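Local coordinates for thioredoxin domain-containing protein (Silicibacter pomeroyi, PDB 3EYT), which is of unknown function but belongs to the thioredoxin-like AhpC/TSA family and is probably an oxidoreductase, perhaps with an antioxidant role, at residues I31-F36 with L122-A127; A35-C40 with T70-H75; T118-L123 with H133-V138. All coordinates share one frame; numbering follows the deposited sequence.

Interaction 1: residues I31-F36 with L122-A127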
ATOM      1  N   ILE C  31       2.833  -8.495  29.844  1.00 20.31           N
ATOM      2  CA  ILE C  31       2.460  -8.035  28.507  1.00 18.76           C
ATOM      3  C   ILE C  31       2.289  -9.239  27.583  1.00 18.21           C
ATOM      4  O   ILE C  31       3.161 -10.140  27.534  1.00 18.04           O
ATOM      5  CB  ILE C  31       3.529  -7.072  27.941  1.00 18.75           C
ATOM      6  CG1 ILE C  31       3.858  -5.978  28.962  1.00 20.05           C
ATOM      7  CG2 ILE C  31       3.090  -6.478  26.597  1.00 16.20           C
ATOM      8  CD1 ILE C  31       5.117  -5.209  28.634  1.00 22.02           C
ATOM      9  N   VAL C  32       1.156  -9.279  26.887  1.00 16.75           N
ATOM     10  CA  VAL C  32       0.895 -10.309  25.887  1.00 16.36           C
ATOM     11  C   VAL C  32       0.908  -9.621  24.537  1.00 16.02           C
ATOM     12  O   VAL C  32       0.145  -8.682  24.310  1.00 16.31           O
ATOM     13  CB  VAL C  32      -0.498 -10.955  26.090  1.00 16.40           C
ATOM     14  CG1 VAL C  32      -0.778 -11.992  25.013  1.00 15.11           C
ATOM     15  CG2 VAL C  32      -0.602 -11.586  27.481  1.00 17.72           C
ATOM     16  N   ILE C  33       1.779 -10.073  23.641  1.00 16.24           N
ATOM     17  CA  ILE C  33       1.830  -9.531  22.291  1.00 16.99           C
ATOM     18  C   ILE C  33       1.416 -10.569  21.265  1.00 16.24           C
ATOM     19  O   ILE C  33       1.999 -11.639  21.183  1.00 17.07           O
ATOM     20  CB  ILE C  33       3.237  -8.998  21.932  1.00 17.33           C
ATOM     21  CG1 ILE C  33       3.730  -8.013  22.982  1.00 18.34           C
ATOM     22  CG2 ILE C  33       3.270  -8.330  20.519  1.00 17.68           C
ATOM     23  CD1 ILE C  33       5.243  -7.591  22.780  1.00 20.51           C
ATOM     24  N   GLU C  34       0.431 -10.212  20.454  1.00 15.39           N
ATOM     25  CA  GLU C  34      -0.005 -11.070  19.366  1.00 15.52           C
ATOM     26  C   GLU C  34       0.525 -10.478  18.055  1.00 14.59           C
ATOM     27  O   GLU C  34       0.094  -9.400  17.637  1.00 15.09           O
ATOM     28  CB  GLU C  34      -1.538 -11.168  19.384  1.00 15.85           C
ATOM     29  CG  GLU C  34      -2.184 -11.878  18.217  1.00 20.01           C
ATOM     30  CD  GLU C  34      -1.921 -13.379  18.202  1.00 24.32           C
ATOM     31  OE1 GLU C  34      -1.602 -13.980  19.258  1.00 26.63           O
ATOM     32  OE2 GLU C  34      -2.024 -13.952  17.106  1.00 29.56           O
ATOM     33  N   ALA C  35       1.469 -11.187  17.435  1.00 13.67           N
ATOM     34  CA  ALA C  35       2.077 -10.775  16.180  1.00 12.85           C
ATOM     35  C   ALA C  35       1.312 -11.511  15.097  1.00 13.29           C
ATOM     36  O   ALA C  35       1.159 -12.738  15.149  1.00 13.58           O
ATOM     37  CB  ALA C  35       3.538 -11.139  16.127  1.00 11.98           C
ATOM     38  N   PHE C  36       0.804 -10.753  14.134  1.00 13.24           N
ATOM     39  CA  PHE C  36      -0.121 -11.301  13.165  1.00 13.57           C
ATOM     40  C   PHE C  36       0.047 -10.555  11.834  1.00 13.59           C
ATOM     41  O   PHE C  36       0.604  -9.449  11.784  1.00 12.04           O
ATOM     42  CB  PHE C  36      -1.575 -11.162  13.687  1.00 13.46           C
ATOM     43  CG  PHE C  36      -2.100  -9.732  13.687  1.00 15.11           C
ATOM     44  CD1 PHE C  36      -2.942  -9.287  12.655  1.00 13.87           C
ATOM     45  CD2 PHE C  36      -1.762  -8.841  14.723  1.00 16.07           C
ATOM     46  CE1 PHE C  36      -3.428  -7.965  12.645  1.00 14.74           C
ATOM     47  CE2 PHE C  36      -2.232  -7.531  14.737  1.00 18.03           C
ATOM     48  CZ  PHE C  36      -3.073  -7.080  13.682  1.00 14.00           C
ATOM     49  N   LEU C 122       3.747 -13.664  22.245  1.00 17.10           N
ATOM     50  CA  LEU C 122       4.913 -13.426  23.103  1.00 18.40           C
ATOM     51  C   LEU C 122       4.428 -12.975  24.462  1.00 17.94           C
ATOM     52  O   LEU C 122       3.471 -12.192  24.554  1.00 17.84           O
ATOM     53  CB  LEU C 122       5.818 -12.343  22.521  1.00 18.21           C
ATOM     54  CG  LEU C 122       6.464 -12.390  21.116  1.00 20.76           C
ATOM     55  CD1 LEU C 122       7.632 -13.308  21.099  1.00 21.06           C
ATOM     56  CD2 LEU C 122       5.509 -12.709  19.967  1.00 22.19           C
ATOM     57  N   LEU C 123       5.084 -13.462  25.513  1.00 17.78           N
ATOM     58  CA  LEU C 123       4.777 -13.096  26.889  1.00 18.55           C
ATOM     59  C   LEU C 123       5.990 -12.502  27.555  1.00 18.50           C
ATOM     60  O   LEU C 123       7.046 -13.158  27.645  1.00 18.59           O
ATOM     61  CB  LEU C 123       4.377 -14.312  27.742  1.00 19.08           C
ATOM     62  CG  LEU C 123       2.981 -14.913  27.800  1.00 24.12           C
ATOM     63  CD1 LEU C 123       2.904 -15.691  29.133  1.00 24.55           C
ATOM     64  CD2 LEU C 123       1.867 -13.877  27.705  1.00 25.57           C
ATOM     65  N   ILE C 124       5.814 -11.281  28.045  1.00 17.28           N
ATOM     66  CA  ILE C 124       6.849 -10.512  28.704  1.00 18.43           C
ATOM     67  C   ILE C 124       6.474 -10.306  30.172  1.00 18.17           C
ATOM     68  O   ILE C 124       5.361  -9.870  30.494  1.00 17.82           O
ATOM     69  CB  ILE C 124       7.069  -9.159  27.993  1.00 18.25           C
ATOM     70  CG1 ILE C 124       7.605  -9.398  26.562  1.00 18.56           C
ATOM     71  CG2 ILE C 124       8.038  -8.244  28.775  1.00 18.95           C
ATOM     72  CD1 ILE C 124       7.487  -8.165  25.690  1.00 18.89           C
ATOM     73  N   ASP C 125       7.409 -10.618  31.057  1.00 18.66           N
ATOM     74  CA  ASP C 125       7.138 -10.548  32.491  1.00 19.00           C
ATOM     75  C   ASP C 125       7.143  -9.105  33.000  1.00 19.47           C
ATOM     76  O   ASP C 125       7.470  -8.196  32.260  1.00 19.63           O
ATOM     77  CB  ASP C 125       8.069 -11.481  33.280  1.00 18.78           C
ATOM     78  CG  ASP C 125       9.530 -11.028  33.297  1.00 21.19           C
ATOM     79  OD1 ASP C 125       9.853  -9.851  32.988  1.00 20.08           O
ATOM     80  OD2 ASP C 125      10.380 -11.877  33.665  1.00 22.58           O
ATOM     81  N   LYS C 126       6.778  -8.904  34.268  1.00 20.57           N
ATOM     82  CA  LYS C 126       6.743  -7.562  34.897  1.00 21.02           C
ATOM     83  C   LYS C 126       8.086  -6.825  34.858  1.00 21.18           C
ATOM     84  O   LYS C 126       8.141  -5.601  34.988  1.00 21.20           O
ATOM     85  CB  LYS C 126       6.320  -7.687  36.360  1.00 21.02           C
ATOM     86  CG  LYS C 126       4.987  -8.289  36.561  1.00 21.19           C
ATOM     87  CD  LYS C 126       4.597  -8.152  38.021  1.00 20.08           C
ATOM     88  CE  LYS C 126       3.403  -8.999  38.265  1.00 20.25           C
ATOM     89  NZ  LYS C 126       3.002  -8.973  39.687  1.00 20.84           N
ATOM     90  N   ALA C 127       9.171  -7.574  34.706  1.00 22.01           N
ATOM     91  CA  ALA C 127      10.508  -6.976  34.668  1.00 22.54           C
ATOM     92  C   ALA C 127      10.988  -6.635  33.253  1.00 22.52           C
ATOM     93  O   ALA C 127      12.096  -6.141  33.098  1.00 23.38           O
ATOM     94  CB  ALA C 127      11.517  -7.879  35.390  1.00 22.51           C
TER
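Ile31 pairs with Ile124 and Ile33 with Leu122 as two antiparallel hydrogen-bonded pairs, the strand axes approaching to 4.9 Å at 159°. Four nearly straight N-H...O=C bonds tie the backbones, and in each the donor lies in the plane of the carbonyl. The bond from Ile124 N to Ile31 O, 2.9 Å long, is representative. Between the two bonded pairs sits the non-hydrogen-bonded pair Val32 and Leu123, where the backbones add C-H...O contacts, among them Leu123 CA to Ile31 O at 3.4 Å.

On the sheet face bearing the isoleucines and Leu122, Ile31 meets Ile124 at the root of each side chain, CB to CB at 4.1 Å. Diagonally across the register, the ends of Ile33 and Ile124 meet CD1 to CD1 at 3.7 Å, the two chains crossing obliquely. On the other face Val32 and Leu123 run alongside each other in the same direction. Val32 CG1 is anti to the backbone N (chi1 178°), which leaves CG2 beside that nitrogen to touch Leu123 CD2 at 3.4 Å, tighter than an ordinary methyl contact. Helices 41-57 and 140-151 pack on this face, touching Val32 and Leu123 respectively.

Every side chain that meets its partner here is a buried aliphatic one, so polarity is confined to the backbone, whose N-H and C=O groups satisfy one another while aliphatic groups pack on both faces of the sheet at this contact.

Interaction 2: residues A35-C40 with T70-H75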
ATOM      1  N   ALA C  35       1.469 -11.187  17.435  1.00 13.67           N
ATOM      2  CA  ALA C  35       2.077 -10.775  16.180  1.00 12.85           C
ATOM      3  C   ALA C  35       1.312 -11.511  15.097  1.00 13.29           C
ATOM      4  O   ALA C  35       1.159 -12.738  15.149  1.00 13.58           O
ATOM      5  CB  ALA C  35       3.538 -11.139  16.127  1.00 11.98           C
ATOM      6  N   PHE C  36       0.804 -10.753  14.134  1.00 13.24           N
ATOM      7  CA  PHE C  36      -0.121 -11.301  13.165  1.00 13.57           C
ATOM      8  C   PHE C  36       0.047 -10.555  11.834  1.00 13.59           C
ATOM      9  O   PHE C  36       0.604  -9.449  11.784  1.00 12.04           O
ATOM     10  CB  PHE C  36      -1.575 -11.162  13.687  1.00 13.46           C
ATOM     11  CG  PHE C  36      -2.100  -9.732  13.687  1.00 15.11           C
ATOM     12  CD1 PHE C  36      -2.942  -9.287  12.655  1.00 13.87           C
ATOM     13  CD2 PHE C  36      -1.762  -8.841  14.723  1.00 16.07           C
ATOM     14  CE1 PHE C  36      -3.428  -7.965  12.645  1.00 14.74           C
ATOM     15  CE2 PHE C  36      -2.232  -7.531  14.737  1.00 18.03           C
ATOM     16  CZ  PHE C  36      -3.073  -7.080  13.682  1.00 14.00           C
ATOM     17  N   GLN C  37      -0.481 -11.169  10.770  1.00 13.47           N
ATOM     18  CA  GLN C  37      -0.692 -10.508   9.483  1.00 11.86           C
ATOM     19  C   GLN C  37      -2.175 -10.598   9.243  1.00 12.58           C
ATOM     20  O   GLN C  37      -2.785 -11.670   9.446  1.00 12.88           O
ATOM     21  CB  GLN C  37      -0.011 -11.262   8.328  1.00 12.48           C
ATOM     22  CG  GLN C  37       1.535 -11.245   8.364  1.00 13.88           C
ATOM     23  CD  GLN C  37       2.149 -11.871   7.111  1.00 15.11           C
ATOM     24  OE1 GLN C  37       2.740 -11.172   6.309  1.00 13.58           O
ATOM     25  NE2 GLN C  37       1.936 -13.164   6.913  1.00 14.53           N
HETATM   26  N   MSE C  38      -2.747  -9.507   8.758  1.00 12.33           N
HETATM   27  CA  MSE C  38      -4.195  -9.421   8.587  1.00 12.81           C
HETATM   28  C   MSE C  38      -4.730 -10.416   7.554  1.00 13.45           C
HETATM   29  O   MSE C  38      -5.857 -10.856   7.672  1.00 14.02           O
HETATM   30  CB  MSE C  38      -4.604  -7.988   8.246  1.00 12.82           C
HETATM   31  CG  MSE C  38      -4.012  -7.503   6.923  1.00 12.80           C
HETATM   32 SE   MSE C  38      -4.591  -5.670   6.557  0.75 18.30          SE
HETATM   33  CE  MSE C  38      -6.353  -6.091   5.752  1.00 13.03           C
ATOM     34  N   LEU C  39      -3.930 -10.786   6.555  1.00 13.40           N
ATOM     35  CA  LEU C  39      -4.383 -11.754   5.549  1.00 14.68           C
ATOM     36  C   LEU C  39      -3.953 -13.219   5.810  1.00 15.67           C
ATOM     37  O   LEU C  39      -4.107 -14.098   4.957  1.00 15.51           O
ATOM     38  CB  LEU C  39      -3.945 -11.293   4.136  1.00 14.66           C
ATOM     39  CG  LEU C  39      -4.374  -9.892   3.678  1.00 15.83           C
ATOM     40  CD1 LEU C  39      -3.929  -9.692   2.228  1.00 16.19           C
ATOM     41  CD2 LEU C  39      -5.913  -9.705   3.797  1.00 15.30           C
ATOM     42  N   CYS C  40      -3.445 -13.493   6.998  1.00 16.40           N
ATOM     43  CA  CYS C  40      -3.013 -14.839   7.321  1.00 17.84           C
ATOM     44  C   CYS C  40      -4.180 -15.596   7.955  1.00 16.51           C
ATOM     45  O   CYS C  40      -4.701 -15.180   8.982  1.00 16.10           O
ATOM     46  CB  CYS C  40      -1.798 -14.748   8.231  1.00 18.10           C
ATOM     47  SG  CYS C  40      -1.459 -16.178   9.267  1.00 25.44           S
ATOM     48  N   THR C  70       2.941  -7.615  11.698  1.00 13.12           N
ATOM     49  CA  THR C  70       4.310  -7.937  11.228  1.00 13.72           C
ATOM     50  C   THR C  70       4.156  -8.445   9.794  1.00 13.20           C
ATOM     51  O   THR C  70       4.033  -9.656   9.547  1.00 14.36           O
ATOM     52  CB  THR C  70       4.932  -9.004  12.127  1.00 13.98           C
ATOM     53  OG1 THR C  70       4.040 -10.146  12.208  1.00 14.36           O
ATOM     54  CG2 THR C  70       5.173  -8.479  13.548  1.00 13.38           C
ATOM     55  N   VAL C  71       4.116  -7.530   8.829  1.00 12.96           N
ATOM     56  CA  VAL C  71       3.851  -7.949   7.472  1.00 12.56           C
ATOM     57  C   VAL C  71       5.209  -8.337   6.854  1.00 13.37           C
ATOM     58  O   VAL C  71       6.085  -7.476   6.706  1.00 12.83           O
ATOM     59  CB  VAL C  71       3.201  -6.785   6.658  1.00 12.68           C
ATOM     60  CG1 VAL C  71       2.972  -7.215   5.194  1.00 13.56           C
ATOM     61  CG2 VAL C  71       1.886  -6.348   7.306  1.00 12.43           C
ATOM     62  N   PHE C  72       5.372  -9.598   6.474  1.00 13.61           N
ATOM     63  CA  PHE C  72       6.649 -10.046   5.935  1.00 15.04           C
ATOM     64  C   PHE C  72       6.481 -10.561   4.514  1.00 16.06           C
ATOM     65  O   PHE C  72       7.418 -11.070   3.920  1.00 15.28           O
ATOM     66  CB  PHE C  72       7.310 -11.078   6.865  1.00 14.25           C
ATOM     67  CG  PHE C  72       6.524 -12.354   7.018  1.00 16.26           C
ATOM     68  CD1 PHE C  72       6.677 -13.398   6.089  1.00 20.04           C
ATOM     69  CD2 PHE C  72       5.640 -12.513   8.071  1.00 16.43           C
ATOM     70  CE1 PHE C  72       5.972 -14.604   6.247  1.00 21.13           C
ATOM     71  CE2 PHE C  72       4.909 -13.700   8.234  1.00 17.75           C
ATOM     72  CZ  PHE C  72       5.067 -14.743   7.322  1.00 18.58           C
ATOM     73  N   GLU C  73       5.272 -10.399   3.965  1.00 16.57           N
ATOM     74  CA  GLU C  73       4.991 -10.801   2.577  1.00 17.55           C
ATOM     75  C   GLU C  73       3.771 -10.044   2.064  1.00 17.42           C
ATOM     76  O   GLU C  73       2.993  -9.557   2.885  1.00 17.43           O
ATOM     77  CB  GLU C  73       4.715 -12.288   2.528  1.00 18.48           C
ATOM     78  CG  GLU C  73       3.587 -12.700   3.464  1.00 21.06           C
ATOM     79  CD  GLU C  73       3.409 -14.193   3.515  1.00 26.64           C
ATOM     80  OE1 GLU C  73       4.182 -14.915   2.824  1.00 29.23           O
ATOM     81  OE2 GLU C  73       2.500 -14.649   4.244  1.00 26.42           O
ATOM     82  N   HIS C  74       3.604  -9.946   0.736  1.00 16.43           N
ATOM     83  CA  HIS C  74       2.457  -9.239   0.167  1.00 16.46           C
ATOM     84  C   HIS C  74       2.324  -7.851   0.805  1.00 16.08           C
ATOM     85  O   HIS C  74       1.207  -7.426   1.125  1.00 15.20           O
ATOM     86  CB  HIS C  74       1.152  -9.997   0.456  1.00 16.85           C
ATOM     87  CG  HIS C  74       1.163 -11.448   0.054  1.00 20.07           C
ATOM     88  ND1 HIS C  74       1.312 -11.864  -1.256  1.00 22.46           N
ATOM     89  CD2 HIS C  74       0.975 -12.576   0.783  1.00 21.67           C
ATOM     90  CE1 HIS C  74       1.243 -13.183  -1.309  1.00 20.14           C
ATOM     91  NE2 HIS C  74       1.033 -13.639  -0.088  1.00 21.32           N
ATOM     92  N   HIS C  75       3.445  -7.148   0.991  1.00 15.91           N
ATOM     93  CA  HIS C  75       3.439  -5.889   1.750  1.00 16.09           C
ATOM     94  C   HIS C  75       2.389  -4.876   1.234  1.00 15.96           C
ATOM     95  O   HIS C  75       1.733  -4.163   2.015  1.00 15.28           O
ATOM     96  CB  HIS C  75       4.850  -5.271   1.751  1.00 16.07           C
ATOM     97  CG  HIS C  75       5.907  -6.192   2.302  1.00 15.90           C
ATOM     98  ND1 HIS C  75       6.391  -7.283   1.597  1.00 16.72           N
ATOM     99  CD2 HIS C  75       6.585  -6.172   3.474  1.00 14.93           C
ATOM    100  CE1 HIS C  75       7.303  -7.911   2.326  1.00 15.80           C
ATOM    101  NE2 HIS C  75       7.433  -7.266   3.473  1.00 17.73           N
TER
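Thr70 N gives its hydrogen to Phe36 O at 3.0 Å, joining the end of strand 30-36 to the loop after strand 63-69. The setting is that of a thioredoxin-like fold: strand 30-36 runs into a type I turn, Gln37 to Cys40, with Cys40 as N-cap of helix 41-57, the place of a probable CxxC motif. Gln37 leaves the backbone with CG anti to its carbonyl carbon (chi1 -68°) and continues extended across the loop. Its OE1 accepts the backbone N-H of Phe72 at 3.1 Å, while Gln37 NE2 gives a hydrogen to Glu73 OE2, also 3.1 Å away.

The amide is stacked on one face of the Phe72 ring, the planes 13° apart, with OE1 3.6 Å above the ring plane and offset toward the rim. Its two bonds probably fix its flip, since exchanging O and N would set OE1 against a carboxylate. Phe72 N stands above the plane of the Gln37 carbonyl, 43° out of it; Glu73 OE2 lies close to the amide plane and is met on its anti side, though well out of the carboxylate plane. Glu89 of a neighbouring subunit brings a second carboxylate close to OE2, which is likely to raise the affinity of one of the pair for a proton.

Nearer the sheet, Ala35 CB rests 4.0 Å from Thr70 CG2.

Interaction 3: residues T118-L123 with H133-V138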
ATOM      1  N   THR C 118       3.597 -16.077  11.610  1.00 15.40           N
ATOM      2  CA  THR C 118       2.421 -15.587  12.340  1.00 15.26           C
ATOM      3  C   THR C 118       1.355 -16.697  12.275  1.00 15.67           C
ATOM      4  O   THR C 118       1.327 -17.456  11.307  1.00 14.79           O
ATOM      5  CB  THR C 118       1.839 -14.282  11.662  1.00 14.71           C
ATOM      6  OG1 THR C 118       1.464 -14.565  10.310  1.00 15.23           O
ATOM      7  CG2 THR C 118       2.870 -13.177  11.633  1.00 16.88           C
ATOM      8  N   PRO C 119       0.471 -16.785  13.288  1.00 15.20           N
ATOM      9  CA  PRO C 119       0.531 -15.931  14.474  1.00 15.20           C
ATOM     10  C   PRO C 119       1.608 -16.378  15.467  1.00 14.67           C
ATOM     11  O   PRO C 119       1.934 -17.568  15.560  1.00 15.36           O
ATOM     12  CB  PRO C 119      -0.880 -16.069  15.094  1.00 15.77           C
ATOM     13  CG  PRO C 119      -1.262 -17.523  14.795  1.00 14.22           C
ATOM     14  CD  PRO C 119      -0.633 -17.775  13.353  1.00 15.15           C
ATOM     15  N   SER C 120       2.191 -15.413  16.161  1.00 14.81           N
ATOM     16  CA  SER C 120       3.059 -15.705  17.287  1.00 15.55           C
ATOM     17  C   SER C 120       2.547 -14.970  18.491  1.00 16.10           C
ATOM     18  O   SER C 120       2.069 -13.837  18.386  1.00 16.87           O
ATOM     19  CB  SER C 120       4.507 -15.303  16.990  1.00 14.76           C
ATOM     20  OG  SER C 120       4.986 -16.129  15.944  1.00 15.29           O
ATOM     21  N   LEU C 121       2.665 -15.609  19.645  1.00 16.64           N
ATOM     22  CA  LEU C 121       2.238 -14.989  20.869  1.00 17.50           C
ATOM     23  C   LEU C 121       3.451 -14.889  21.785  1.00 17.98           C
ATOM     24  O   LEU C 121       4.146 -15.901  22.017  1.00 18.51           O
ATOM     25  CB  LEU C 121       1.064 -15.768  21.491  1.00 18.14           C
ATOM     26  CG  LEU C 121       0.327 -14.973  22.606  1.00 21.40           C
ATOM     27  CD1 LEU C 121      -1.109 -15.288  22.710  1.00 24.16           C
ATOM     28  CD2 LEU C 121       0.999 -15.193  23.939  1.00 21.89           C
ATOM     29  N   LEU C 122       3.747 -13.664  22.245  1.00 17.10           N
ATOM     30  CA  LEU C 122       4.913 -13.426  23.103  1.00 18.40           C
ATOM     31  C   LEU C 122       4.428 -12.975  24.462  1.00 17.94           C
ATOM     32  O   LEU C 122       3.471 -12.192  24.554  1.00 17.84           O
ATOM     33  CB  LEU C 122       5.818 -12.343  22.521  1.00 18.21           C
ATOM     34  CG  LEU C 122       6.464 -12.390  21.116  1.00 20.76           C
ATOM     35  CD1 LEU C 122       7.632 -13.308  21.099  1.00 21.06           C
ATOM     36  CD2 LEU C 122       5.509 -12.709  19.967  1.00 22.19           C
ATOM     37  N   LEU C 123       5.084 -13.462  25.513  1.00 17.78           N
ATOM     38  CA  LEU C 123       4.777 -13.096  26.889  1.00 18.55           C
ATOM     39  C   LEU C 123       5.990 -12.502  27.555  1.00 18.50           C
ATOM     40  O   LEU C 123       7.046 -13.158  27.645  1.00 18.59           O
ATOM     41  CB  LEU C 123       4.377 -14.312  27.742  1.00 19.08           C
ATOM     42  CG  LEU C 123       2.981 -14.913  27.800  1.00 24.12           C
ATOM     43  CD1 LEU C 123       2.904 -15.691  29.133  1.00 24.55           C
ATOM     44  CD2 LEU C 123       1.867 -13.877  27.705  1.00 25.57           C
ATOM     45  N   HIS C 133       7.234 -17.668  24.025  1.00 19.05           N
ATOM     46  CA  HIS C 133       7.203 -17.276  22.624  1.00 18.61           C
ATOM     47  C   HIS C 133       6.588 -18.460  21.879  1.00 19.07           C
ATOM     48  O   HIS C 133       7.256 -19.466  21.631  1.00 18.36           O
ATOM     49  CB  HIS C 133       8.621 -16.954  22.159  1.00 19.49           C
ATOM     50  CG  HIS C 133       8.715 -16.525  20.723  1.00 20.23           C
ATOM     51  ND1 HIS C 133       9.888 -16.079  20.170  1.00 17.35           N
ATOM     52  CD2 HIS C 133       7.792 -16.480  19.731  1.00 19.95           C
ATOM     53  CE1 HIS C 133       9.696 -15.772  18.897  1.00 21.08           C
ATOM     54  NE2 HIS C 133       8.432 -16.010  18.600  1.00 21.61           N
ATOM     55  N   HIS C 134       5.303 -18.339  21.553  1.00 18.47           N
ATOM     56  CA  HIS C 134       4.531 -19.425  20.937  1.00 19.43           C
ATOM     57  C   HIS C 134       4.253 -19.121  19.494  1.00 19.48           C
ATOM     58  O   HIS C 134       3.804 -18.032  19.177  1.00 20.56           O
ATOM     59  CB  HIS C 134       3.192 -19.603  21.633  1.00 19.03           C
ATOM     60  CG  HIS C 134       3.315 -19.927  23.088  1.00 20.30           C
ATOM     61  ND1 HIS C 134       3.825 -21.120  23.547  1.00 22.00           N
ATOM     62  CD2 HIS C 134       2.990 -19.210  24.192  1.00 23.34           C
ATOM     63  CE1 HIS C 134       3.810 -21.128  24.870  1.00 23.37           C
ATOM     64  NE2 HIS C 134       3.293 -19.986  25.286  1.00 20.75           N
ATOM     65  N   PHE C 135       4.463 -20.109  18.636  1.00 19.49           N
ATOM     66  CA  PHE C 135       4.218 -19.965  17.218  1.00 19.92           C
ATOM     67  C   PHE C 135       3.040 -20.857  16.848  1.00 19.96           C
ATOM     68  O   PHE C 135       3.064 -22.050  17.120  1.00 19.94           O
ATOM     69  CB  PHE C 135       5.479 -20.367  16.431  1.00 20.15           C
ATOM     70  CG  PHE C 135       5.259 -20.441  14.949  1.00 20.64           C
ATOM     71  CD1 PHE C 135       4.593 -19.424  14.287  1.00 16.61           C
ATOM     72  CD2 PHE C 135       5.720 -21.540  14.215  1.00 23.11           C
ATOM     73  CE1 PHE C 135       4.360 -19.475  12.902  1.00 19.17           C
ATOM     74  CE2 PHE C 135       5.522 -21.611  12.819  1.00 21.48           C
ATOM     75  CZ  PHE C 135       4.819 -20.560  12.159  1.00 23.19           C
ATOM     76  N   GLY C 136       1.992 -20.295  16.241  1.00 20.62           N
ATOM     77  CA  GLY C 136       0.836 -21.119  15.846  1.00 21.58           C
ATOM     78  C   GLY C 136      -0.162 -21.383  16.972  1.00 22.41           C
ATOM     79  O   GLY C 136      -0.506 -20.474  17.742  1.00 21.99           O
ATOM     80  N   ASP C 137      -0.644 -22.622  17.057  1.00 22.68           N
ATOM     81  CA  ASP C 137      -1.751 -22.953  17.963  1.00 24.10           C
ATOM     82  C   ASP C 137      -1.275 -22.919  19.406  1.00 23.41           C
ATOM     83  O   ASP C 137      -0.158 -23.346  19.701  1.00 23.45           O
ATOM     84  CB  ASP C 137      -2.323 -24.338  17.634  1.00 25.42           C
ATOM     85  CG  ASP C 137      -3.260 -24.310  16.433  1.00 28.19           C
ATOM     86  OD1 ASP C 137      -3.737 -23.201  16.073  1.00 30.35           O
ATOM     87  OD2 ASP C 137      -3.517 -25.396  15.848  1.00 32.21           O
ATOM     88  N   VAL C 138      -2.090 -22.353  20.284  1.00 22.67           N
ATOM     89  CA  VAL C 138      -1.714 -22.238  21.696  1.00 22.62           C
ATOM     90  C   VAL C 138      -2.822 -22.787  22.597  1.00 21.92           C
ATOM     91  O   VAL C 138      -3.998 -22.413  22.448  1.00 22.23           O
ATOM     92  CB  VAL C 138      -1.418 -20.780  22.107  1.00 22.17           C
ATOM     93  CG1 VAL C 138      -0.695 -20.769  23.444  1.00 24.10           C
ATOM     94  CG2 VAL C 138      -0.543 -20.090  21.057  1.00 22.76           C
TER
HETATM   95  O   HOH W   1       7.575 -17.271  16.275  1.00 13.59           O
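Leu122 extends beside His133, both leaving the sheet in one direction, and the leucine sets one methyl over the face of the imidazole. CD1 stands 3.4 Å above the ring plane over its centre, a CH-pi contact with the methyl only 14° off the ring normal. His133 reaches this position with CG anti to its backbone N (chi1 -180°), and the ring edge comes near Ser120 CB. On this side of the sheet a water bridges Ser120 and His133, donating to Ser120 OG at 2.8 Å and meeting His133 NE2 at the same distance; Ser120 OG is also bonded to Gly117 O. An alanine in place of His133 would probably leave Leu122 CD1 without its flat partner and the water without one of its two holds.

Phe135, next along this face, turns its ring edge to Thr118 N, with CE1 3.7 Å away. His134 points to the opposite face, where its NE2 bonds to Glu146 of helix 140-151. Along the backbone, Leu121 N to His134 O and His134 N to Leu121 O are both 2.7 Å. Gly136 N closes the register on Pro119 O at 2.8 Å, at backbone angles that favour glycine, since a CB would collide with the carbonyl oxygen of Phe135.

The whole is a beta hairpin of strands 120-124 and 129-135, entered through the cis peptide bond between Thr118 and Pro119; a cis-proline packed against the CxxC region, as Pro119 is against Cys43, is a hallmark of the thioredoxin fold.

Interactions 1 and 2 share strand 30-36: its early residues pair with strand 120-124, and its end runs into the turn of interaction 2, the two centres about 18 Å apart. Strand 120-124 then carries both interaction 1 and interaction 3, whose centres are about 10 Å apart; the sheet runs on between them through a probable hydrogen bond of 2.9 Å from Ala35 N to Ser120 O. Interactions 2 and 3 meet at Thr118: its OG1 lies 3.5 Å from Cys40 SG, and its CG2 3.3 Å from Thr70 OG1. The probable CxxC site thus begins within interaction 2 and is touched by interaction 3 through Thr118, with interaction 1 deeper in the core.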